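Local structure of L-asparaginase 1 (Escherichia coli, 6NXC) at residues T111-F123 with L169-K183. The protein hydrolyses L-asparagine to L-aspartate and ammonium as a cytoplasmic homotetramer that asparagine also activates allosterically. The protein carries 1 engineered substitution. Residues are numbered along the deposited sequence; the frame is centred on the assembly and turned at random.
Engineered in segment 169-183: Ala182 (natural residue Thr). With EDO (1,2-ethanediol), chain R.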
# COMPACT_ATOMS: atom_id res chain seq x y z
N THR B 111 -14.47 -17.86 -6.28
CA THR B 111 -13.98 -16.74 -5.43
C THR B 111 -15.15 -16.03 -4.70
O THR B 111 -14.95 -15.50 -3.58
CB THR B 111 -13.14 -15.73 -6.24
OG1 THR B 111 -14.03 -15.26 -7.29
CG2 THR B 111 -11.87 -16.42 -6.71
N ASP B 112 -16.37 -16.03 -5.23
CA ASP B 112 -17.41 -15.10 -4.72
C ASP B 112 -17.70 -15.37 -3.24
O ASP B 112 -17.92 -14.39 -2.49
CB ASP B 112 -18.68 -15.16 -5.56
CG ASP B 112 -18.65 -14.30 -6.82
OD1 ASP B 112 -17.70 -13.59 -7.05
OD2 ASP B 112 -19.59 -14.45 -7.57
N THR B 113 -17.70 -16.62 -2.79
CA THR B 113 -18.06 -16.92 -1.38
C THR B 113 -16.94 -17.73 -0.74
O THR B 113 -17.16 -18.30 0.32
CB THR B 113 -19.44 -17.55 -1.24
OG1 THR B 113 -19.38 -18.90 -1.75
CG2 THR B 113 -20.51 -16.75 -1.94
N MET B 114 -15.77 -17.70 -1.29
CA MET B 114 -14.61 -18.47 -0.72
C MET B 114 -14.33 -18.06 0.73
O MET B 114 -13.98 -18.94 1.51
CB MET B 114 -13.33 -18.15 -1.47
CG MET B 114 -12.32 -19.22 -1.29
SD MET B 114 -10.73 -18.77 -2.18
CE MET B 114 -11.26 -18.92 -3.80
N ALA B 115 -14.45 -16.76 1.04
CA ALA B 115 -14.16 -16.35 2.42
C ALA B 115 -15.24 -16.88 3.37
O ALA B 115 -14.89 -17.08 4.59
CB ALA B 115 -13.94 -14.87 2.47
N TYR B 116 -16.51 -16.98 2.93
CA TYR B 116 -17.55 -17.54 3.79
C TYR B 116 -17.20 -19.00 4.07
O TYR B 116 -17.30 -19.47 5.23
CB TYR B 116 -18.97 -17.34 3.28
CG TYR B 116 -19.41 -15.91 3.07
CD1 TYR B 116 -19.11 -15.24 1.93
CD2 TYR B 116 -20.20 -15.24 4.00
CE1 TYR B 116 -19.57 -13.95 1.68
CE2 TYR B 116 -20.66 -13.95 3.77
CZ TYR B 116 -20.42 -13.33 2.58
OH TYR B 116 -20.82 -12.03 2.34
N THR B 117 -16.81 -19.76 3.04
CA THR B 117 -16.53 -21.17 3.27
C THR B 117 -15.35 -21.36 4.21
O THR B 117 -15.34 -22.20 5.07
CB THR B 117 -16.28 -21.92 1.96
OG1 THR B 117 -17.50 -21.85 1.24
CG2 THR B 117 -15.96 -23.37 2.19
N ALA B 118 -14.28 -20.61 4.01
CA ALA B 118 -13.10 -20.75 4.85
C ALA B 118 -13.49 -20.44 6.27
O ALA B 118 -13.01 -21.11 7.23
CB ALA B 118 -12.01 -19.84 4.33
N SER B 119 -14.24 -19.39 6.47
CA SER B 119 -14.69 -18.98 7.83
C SER B 119 -15.55 -20.11 8.44
O SER B 119 -15.29 -20.53 9.61
CB SER B 119 -15.49 -17.68 7.74
OG SER B 119 -14.60 -16.65 7.29
N ALA B 120 -16.50 -20.65 7.72
CA ALA B 120 -17.34 -21.74 8.28
C ALA B 120 -16.51 -22.94 8.67
O ALA B 120 -16.73 -23.47 9.80
CB ALA B 120 -18.40 -22.10 7.34
N LEU B 121 -15.62 -23.38 7.80
CA LEU B 121 -14.83 -24.59 8.09
C LEU B 121 -14.04 -24.36 9.37
O LEU B 121 -13.81 -25.31 10.13
CB LEU B 121 -13.92 -24.99 6.92
CG LEU B 121 -14.69 -25.44 5.70
CD1 LEU B 121 -13.72 -25.66 4.57
CD2 LEU B 121 -15.51 -26.73 5.99
N SER B 122 -13.53 -23.14 9.61
CA SER B 122 -12.73 -22.84 10.79
C SER B 122 -13.46 -23.20 12.10
O SER B 122 -12.85 -23.69 13.03
CB SER B 122 -12.18 -21.43 10.86
OG SER B 122 -13.15 -20.47 11.19
N PHE B 123 -14.71 -22.82 12.23
CA PHE B 123 -15.56 -23.13 13.40
C PHE B 123 -15.99 -24.57 13.43
O PHE B 123 -15.98 -25.12 14.53
CB PHE B 123 -16.79 -22.21 13.37
CG PHE B 123 -16.37 -20.77 13.44
CD1 PHE B 123 -15.82 -20.27 14.58
CD2 PHE B 123 -16.59 -19.90 12.38
CE1 PHE B 123 -15.44 -18.94 14.65
CE2 PHE B 123 -16.24 -18.58 12.45
CZ PHE B 123 -15.64 -18.11 13.58
N LEU B 169 -6.65 -19.52 3.54
CA LEU B 169 -7.06 -19.13 2.19
C LEU B 169 -5.80 -18.64 1.48
O LEU B 169 -5.11 -17.75 2.05
CB LEU B 169 -8.18 -18.05 2.26
CG LEU B 169 -8.81 -17.73 0.93
CD1 LEU B 169 -10.23 -17.20 1.21
CD2 LEU B 169 -7.94 -16.77 0.14
N PHE B 170 -5.45 -19.26 0.35
CA PHE B 170 -4.23 -18.89 -0.46
C PHE B 170 -4.63 -18.15 -1.71
O PHE B 170 -5.50 -18.67 -2.42
CB PHE B 170 -3.43 -20.11 -0.88
CG PHE B 170 -2.10 -19.65 -1.35
CD1 PHE B 170 -1.98 -19.25 -2.71
CD2 PHE B 170 -1.03 -19.56 -0.50
CE1 PHE B 170 -0.78 -18.77 -3.15
CE2 PHE B 170 0.18 -19.04 -0.97
CZ PHE B 170 0.27 -18.59 -2.26
N PHE B 171 -4.17 -16.95 -1.87
CA PHE B 171 -4.42 -16.22 -3.13
C PHE B 171 -3.29 -15.26 -3.44
O PHE B 171 -2.88 -14.55 -2.55
CB PHE B 171 -5.79 -15.53 -3.00
CG PHE B 171 -6.63 -15.56 -4.24
CD1 PHE B 171 -7.43 -16.64 -4.51
CD2 PHE B 171 -6.66 -14.48 -5.08
CE1 PHE B 171 -8.23 -16.65 -5.64
CE2 PHE B 171 -7.36 -14.54 -6.25
CZ PHE B 171 -8.20 -15.60 -6.51
N ASN B 172 -2.79 -15.22 -4.70
CA ASN B 172 -1.84 -14.14 -5.09
C ASN B 172 -0.65 -14.04 -4.13
O ASN B 172 -0.37 -12.96 -3.57
CB ASN B 172 -2.60 -12.82 -5.11
CG ASN B 172 -1.83 -11.71 -5.82
OD1 ASN B 172 -1.63 -10.62 -5.27
ND2 ASN B 172 -1.44 -11.99 -7.03
N ASN B 173 0.02 -15.16 -3.86
CA ASN B 173 1.28 -15.26 -3.13
C ASN B 173 1.14 -15.02 -1.64
O ASN B 173 2.20 -14.70 -1.02
CB ASN B 173 2.36 -14.33 -3.76
CG ASN B 173 2.65 -14.77 -5.18
OD1 ASN B 173 2.44 -14.01 -6.10
ND2 ASN B 173 2.91 -16.02 -5.35
N ARG B 174 -0.07 -14.99 -1.07
CA ARG B 174 -0.25 -14.83 0.39
C ARG B 174 -1.19 -15.92 0.92
O ARG B 174 -2.07 -16.34 0.22
CB ARG B 174 -0.83 -13.46 0.71
CG ARG B 174 0.24 -12.38 0.46
CD ARG B 174 -0.33 -10.98 0.30
NE ARG B 174 0.69 -10.04 0.80
CZ ARG B 174 0.48 -8.96 1.58
NH1 ARG B 174 -0.74 -8.55 1.93
NH2 ARG B 174 1.53 -8.24 1.95
N LEU B 175 -0.82 -16.42 2.08
CA LEU B 175 -1.69 -17.28 2.87
C LEU B 175 -2.31 -16.47 3.98
O LEU B 175 -1.55 -15.97 4.85
CB LEU B 175 -0.90 -18.46 3.41
CG LEU B 175 -1.72 -19.59 4.04
CD1 LEU B 175 -2.50 -20.37 3.04
CD2 LEU B 175 -0.86 -20.44 4.96
N TYR B 176 -3.65 -16.50 4.06
CA TYR B 176 -4.43 -15.75 5.05
C TYR B 176 -5.11 -16.72 6.03
O TYR B 176 -5.49 -17.83 5.62
CB TYR B 176 -5.48 -14.91 4.37
CG TYR B 176 -4.94 -13.91 3.38
CD1 TYR B 176 -4.36 -12.71 3.76
CD2 TYR B 176 -5.00 -14.16 2.03
CE1 TYR B 176 -3.92 -11.79 2.82
CE2 TYR B 176 -4.50 -13.28 1.07
CZ TYR B 176 -4.04 -12.04 1.47
OH TYR B 176 -3.53 -11.18 0.52
N ARG B 177 -5.31 -16.25 7.26
CA ARG B 177 -6.24 -16.96 8.16
C ARG B 177 -7.64 -16.90 7.56
O ARG B 177 -8.12 -15.82 7.27
CB ARG B 177 -6.18 -16.35 9.54
CG ARG B 177 -7.11 -17.06 10.49
CD ARG B 177 -7.02 -16.64 11.97
NE ARG B 177 -5.72 -17.15 12.50
CZ ARG B 177 -5.03 -16.61 13.48
NH1 ARG B 177 -5.52 -15.59 14.14
NH2 ARG B 177 -3.84 -17.13 13.79
N GLY B 178 -8.27 -18.03 7.32
CA GLY B 178 -9.59 -18.09 6.64
C GLY B 178 -10.64 -17.19 7.24
O GLY B 178 -11.32 -16.50 6.42
N ASN B 179 -10.76 -17.22 8.58
CA ASN B 179 -11.85 -16.50 9.27
C ASN B 179 -11.48 -15.04 9.44
O ASN B 179 -12.23 -14.36 10.22
CB ASN B 179 -12.29 -17.19 10.55
CG ASN B 179 -11.13 -17.39 11.51
OD1 ASN B 179 -10.23 -16.52 11.58
ND2 ASN B 179 -11.32 -18.34 12.45
N ARG B 180 -10.38 -14.57 8.81
CA ARG B 180 -10.08 -13.13 8.78
C ARG B 180 -10.20 -12.53 7.39
O ARG B 180 -9.90 -11.37 7.26
CB ARG B 180 -8.65 -12.96 9.32
CG ARG B 180 -8.55 -13.30 10.78
CD ARG B 180 -9.20 -12.19 11.66
NE ARG B 180 -8.68 -12.27 13.00
CZ ARG B 180 -8.56 -11.23 13.80
NH1 ARG B 180 -7.98 -11.34 14.97
NH2 ARG B 180 -9.01 -10.05 13.41
N THR B 181 -10.53 -13.36 6.40
CA THR B 181 -10.49 -12.93 4.99
C THR B 181 -11.82 -12.38 4.51
O THR B 181 -12.93 -12.71 5.05
CB THR B 181 -10.13 -14.00 3.99
OG1 THR B 181 -11.10 -15.04 4.05
CG2 THR B 181 -8.76 -14.53 4.23
N ALA B 182 -11.71 -11.57 3.46
CA ALA B 182 -12.92 -11.06 2.75
C ALA B 182 -12.47 -10.84 1.30
O ALA B 182 -11.26 -10.47 1.08
CB ALA B 182 -13.45 -9.80 3.34
N LYS B 183 -13.37 -11.05 0.36
CA LYS B 183 -13.06 -10.71 -1.04
C LYS B 183 -13.18 -9.20 -1.14
O LYS B 183 -14.28 -8.77 -1.25
CB LYS B 183 -13.98 -11.34 -2.08
CG LYS B 183 -13.56 -11.16 -3.52
CD LYS B 183 -14.42 -12.05 -4.44
CE LYS B 183 -14.17 -11.80 -5.89
NZ LYS B 183 -14.97 -12.73 -6.76
C1 EDO R . -15.09 -11.81 -10.06
O1 EDO R . -14.91 -11.16 -8.82
C2 EDO R . -16.26 -12.76 -10.19
O2 EDO R . -17.52 -12.39 -9.51
O HOH W 1 -13.64 -13.83 7.37
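Ala118 sets its methyl against Gly178, CB to CA 3.8 Å, where a side chain on the glycine would press too tightly on that methyl; the small pair lets the helix come close to the 3-10 turn. One turn earlier, the Ala115 methyl enters the bend of Thr181, its CB 3.3 Å from OG1, a hydroxyl already turned back onto Gly178 O. Ser119 OG donates to Ala115 O and accepts from a water that also donates to Thr181 O. Farther along, Asn179 ND2 gives a hydrogen bond to Ser122 OG (3.1 Å, 152°), tilted from its amide plane. Met114, with CG anti to its backbone N (chi1 -159°), lays SD against Leu169 CD1, the bend at chi3 carries CE toward Phe171, and the Thr111 methyl meets the Phe171 ring obliquely. Lys183, extended throughout, runs past Thr111 O; its NZ donates to Thr111 OG1 (2.8 Å) and forms a salt bridge with Asp112 OD1 (2.9 Å), both residues of the substrate-binding site. A methionine in its place would probably leave the Asp112 carboxylate without its cationic mate and Thr111 OG1 without this donor. Ethanediol joins NZ and OD1, while Asn266 of a second subunit holds Asp112 OD2. Helix 114-124 packs over strands 132-135 and 167-171 of the mixed sheet, between helix 85-98 and helix 322-333.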